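Local coordinates for toxin coregulated pilin (Vibrio cholerae, PDB 3HRV), which forms the major subunit of the toxin-coregulated pilus, a type IV pilus essential for bacterial aggregation and colonization of the host small intestine, at residues 142-150 and 159-167. Sequence-based numbering, arbitrary orientation.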
loop_
_atom_site.group_PDB
_atom_site.type_symbol
_atom_site.label_atom_id
_atom_site.label_comp_id
_atom_site.label_asym_id
_atom_site.label_seq_id
_atom_site.Cartn_x
_atom_site.Cartn_y
_atom_site.Cartn_z
ATOM N N ASP A 142 -5.589 11.141 1.784
ATOM C CA ASP A 142 -6.916 10.905 1.228
ATOM C C ASP A 142 -6.790 10.276 -0.156
ATOM O O ASP A 142 -6.078 10.785 -1.018
ATOM C CB ASP A 142 -7.682 12.229 1.127
ATOM C CG ASP A 142 -9.143 12.038 0.762
ATOM O OD1 ASP A 142 -10.013 12.247 1.634
ATOM O OD2 ASP A 142 -9.425 11.671 -0.396
ATOM N N PHE A 143 -7.489 9.165 -0.359
ATOM C CA PHE A 143 -7.450 8.444 -1.624
ATOM C C PHE A 143 -7.746 9.304 -2.847
ATOM O O PHE A 143 -7.131 9.128 -3.899
ATOM C CB PHE A 143 -8.444 7.279 -1.582
ATOM C CG PHE A 143 -8.419 6.404 -2.806
ATOM C CD1 PHE A 143 -7.480 5.383 -2.932
ATOM C CD2 PHE A 143 -9.341 6.593 -3.833
ATOM C CE1 PHE A 143 -7.461 4.561 -4.060
ATOM C CE2 PHE A 143 -9.330 5.780 -4.965
ATOM C CZ PHE A 143 -8.389 4.760 -5.081
ATOM N N GLU A 144 -8.677 10.243 -2.715
ATOM C CA GLU A 144 -9.049 11.069 -3.855
ATOM C C GLU A 144 -8.547 12.508 -3.863
ATOM O O GLU A 144 -8.406 13.099 -4.932
ATOM C CB GLU A 144 -10.574 11.055 -4.020
ATOM C CG GLU A 144 -11.077 11.771 -5.270
ATOM C CD GLU A 144 -12.508 11.403 -5.618
ATOM O OE1 GLU A 144 -13.026 11.917 -6.633
ATOM O OE2 GLU A 144 -13.116 10.599 -4.879
ATOM N N THR A 145 -8.266 13.076 -2.694
ATOM C CA THR A 145 -7.809 14.463 -2.658
ATOM C C THR A 145 -6.314 14.674 -2.423
ATOM O O THR A 145 -5.821 15.796 -2.548
ATOM C CB THR A 145 -8.610 15.287 -1.623
ATOM O OG1 THR A 145 -8.405 14.753 -0.311
ATOM C CG2 THR A 145 -10.092 15.251 -1.955
ATOM N N SER A 146 -5.586 13.616 -2.082
ATOM C CA SER A 146 -4.145 13.754 -1.882
ATOM C C SER A 146 -3.483 13.773 -3.255
ATOM O O SER A 146 -3.520 12.783 -3.985
ATOM C CB SER A 146 -3.585 12.591 -1.052
ATOM O OG SER A 146 -3.926 12.723 0.317
ATOM N N VAL A 147 -2.883 14.908 -3.606
ATOM C CA VAL A 147 -2.228 15.058 -4.899
ATOM C C VAL A 147 -0.838 14.434 -4.905
ATOM O O VAL A 147 0.008 14.758 -4.073
ATOM C CB VAL A 147 -2.115 16.544 -5.290
ATOM C CG1 VAL A 147 -1.393 16.682 -6.623
ATOM C CG2 VAL A 147 -3.505 17.156 -5.377
ATOM N N ALA A 148 -0.612 13.538 -5.860
ATOM C CA ALA A 148 0.667 12.854 -5.977
ATOM C C ALA A 148 1.755 13.719 -6.600
ATOM O O ALA A 148 1.486 14.551 -7.470
ATOM C CB ALA A 148 0.496 11.587 -6.796
ATOM N N ASP A 149 2.983 13.513 -6.136
ATOM C CA ASP A 149 4.144 14.225 -6.656
ATOM C C ASP A 149 5.304 13.237 -6.630
ATOM O O ASP A 149 6.155 13.274 -5.740
ATOM C CB ASP A 149 4.484 15.442 -5.797
ATOM C CG ASP A 149 5.475 16.372 -6.479
ATOM O OD1 ASP A 149 6.134 15.929 -7.445
ATOM O OD2 ASP A 149 5.600 17.538 -6.050
ATOM N N ALA A 150 5.317 12.343 -7.612
ATOM C CA ALA A 150 6.349 11.321 -7.708
ATOM C C ALA A 150 7.754 11.898 -7.828
ATOM O O ALA A 150 8.736 11.201 -7.586
ATOM C CB ALA A 150 6.059 10.406 -8.889
ATOM N N SER A 159 -2.012 8.718 -7.259
ATOM C CA SER A 159 -3.384 8.847 -6.767
ATOM C C SER A 159 -4.271 9.294 -7.923
ATOM O O SER A 159 -3.773 9.721 -8.966
ATOM C CB SER A 159 -3.467 9.873 -5.637
ATOM O OG SER A 159 -3.602 11.188 -6.149
ATOM N N ILE A 160 -5.584 9.198 -7.739
ATOM C CA ILE A 160 -6.518 9.592 -8.785
ATOM C C ILE A 160 -6.799 11.090 -8.790
ATOM O O ILE A 160 -7.544 11.580 -9.643
ATOM C CB ILE A 160 -7.864 8.844 -8.661
ATOM C CG1 ILE A 160 -8.551 9.199 -7.338
ATOM C CG2 ILE A 160 -7.633 7.340 -8.752
ATOM C CD1 ILE A 160 -9.982 8.710 -7.245
ATOM N N ALA A 161 -6.339 11.877 -7.912
ATOM C CA ALA A 161 -6.510 13.316 -7.726
ATOM C C ALA A 161 -6.116 14.067 -9.000
ATOM O O ALA A 161 -5.067 13.806 -9.587
ATOM C CB ALA A 161 -5.671 13.795 -6.554
ATOM N N PRO A 162 -7.241 14.696 -9.675
ATOM C CA PRO A 162 -6.764 15.912 -10.340
ATOM C C PRO A 162 -5.516 16.662 -9.546
ATOM O O PRO A 162 -5.902 17.381 -8.450
ATOM C CB PRO A 162 -7.738 16.971 -9.843
ATOM C CG PRO A 162 -9.010 16.209 -9.764
ATOM C CD PRO A 162 -8.583 14.912 -9.105
ATOM N N GLY A 163 -4.740 16.913 -10.718
ATOM C CA GLY A 163 -3.479 17.479 -10.715
ATOM C C GLY A 163 -2.339 16.555 -10.183
ATOM O O GLY A 163 -1.319 17.167 -9.874
ATOM N N SER A 164 -2.521 15.370 -9.982
ATOM C CA SER A 164 -1.424 14.595 -9.422
ATOM C C SER A 164 -0.398 14.194 -10.480
ATOM O O SER A 164 -0.748 13.863 -11.616
ATOM C CB SER A 164 -1.880 13.307 -8.739
ATOM O OG SER A 164 -2.510 13.590 -7.505
ATOM N N ALA A 165 0.873 14.247 -10.096
ATOM C CA ALA A 165 1.972 13.864 -10.975
ATOM C C ALA A 165 2.352 12.454 -10.538
ATOM O O ALA A 165 3.208 12.270 -9.674
ATOM C CB ALA A 165 3.145 14.816 -10.795
ATOM N N ASN A 166 1.697 11.465 -11.136
ATOM C CA ASN A 166 1.932 10.070 -10.788
ATOM C C ASN A 166 3.253 9.496 -11.274
ATOM O O ASN A 166 3.797 9.921 -12.293
ATOM C CB ASN A 166 0.779 9.201 -11.295
ATOM C CG ASN A 166 -0.543 9.563 -10.646
ATOM O OD1 ASN A 166 -0.591 9.892 -9.460
ATOM N ND2 ASN A 166 -1.624 9.491 -11.414
ATOM N N LEU A 167 3.752 8.518 -10.524
ATOM C CA LEU A 167 5.005 7.853 -10.843
ATOM C C LEU A 167 5.058 7.468 -12.316
ATOM O O LEU A 167 4.204 6.732 -12.814
ATOM C CB LEU A 167 5.171 6.603 -9.973
ATOM C CG LEU A 167 6.433 5.765 -10.212
ATOM C CD1 LEU A 167 7.671 6.590 -9.885
ATOM C CD2 LEU A 167 6.379 4.507 -9.354
HETATM O O HOH W 1 -6.013 7.265 -5.549
#
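Two loops that flank the edge strand 155-158 of the type IV pilin sheet are joined here by a single beta bridge, beside a type II turn from Ala161 to Ser164, with Ala148 and Ala165 at the first bond: Ala165 N donates to Ala148 O at 2.7 Å. The bridge between Asp149 and Ala165 is completed by Ala150 N, which donates to Ala165 O at 3.0 Å. Ala150 CB meanwhile packs on the backbone of Leu167.

Where backbone pairing stops, serine hydroxyls take over, an example of how irregular loops can be knit without a regular ladder. Turn 161-164 brings Ser164 OG up to Ala148 N, a hydrogen bond modelled at 2.5 Å, shorter than usual, so its exact length is doubtful. With OG beside its own backbone N (chi1 -73°), Ser164 also sets this oxygen against the CA and CG1 of Val147. Ser159 OG, turned between its backbone N and carbonyl carbon, donates to Ser146 O at 2.7 Å, almost in line with the carbonyl bond. The Asn166 amide pairs with the backbone of Ser159: OD1 accepts from Ser159 N and ND2 donates to Ser159 O, while OD1 also lies 3.3 Å from Ala148 CB.

At the other end, Asp142 OD2 accepts from Glu144 N, closing an Asx turn, and from Thr145 N, one residue further, which fits an Asx motif; this bend packs against Ile160 and Ala161. The CD1 methyl of Ile160 lies between the Phe143 ring and the aliphatic stem of Glu144, whose carboxylate continues to a salt bridge with Arg93 on strand 87-93. One water spans the loops, donating to Phe143 O and accepting from Ile160 N, and its oxygen sits over the centre of the Phe143 ring.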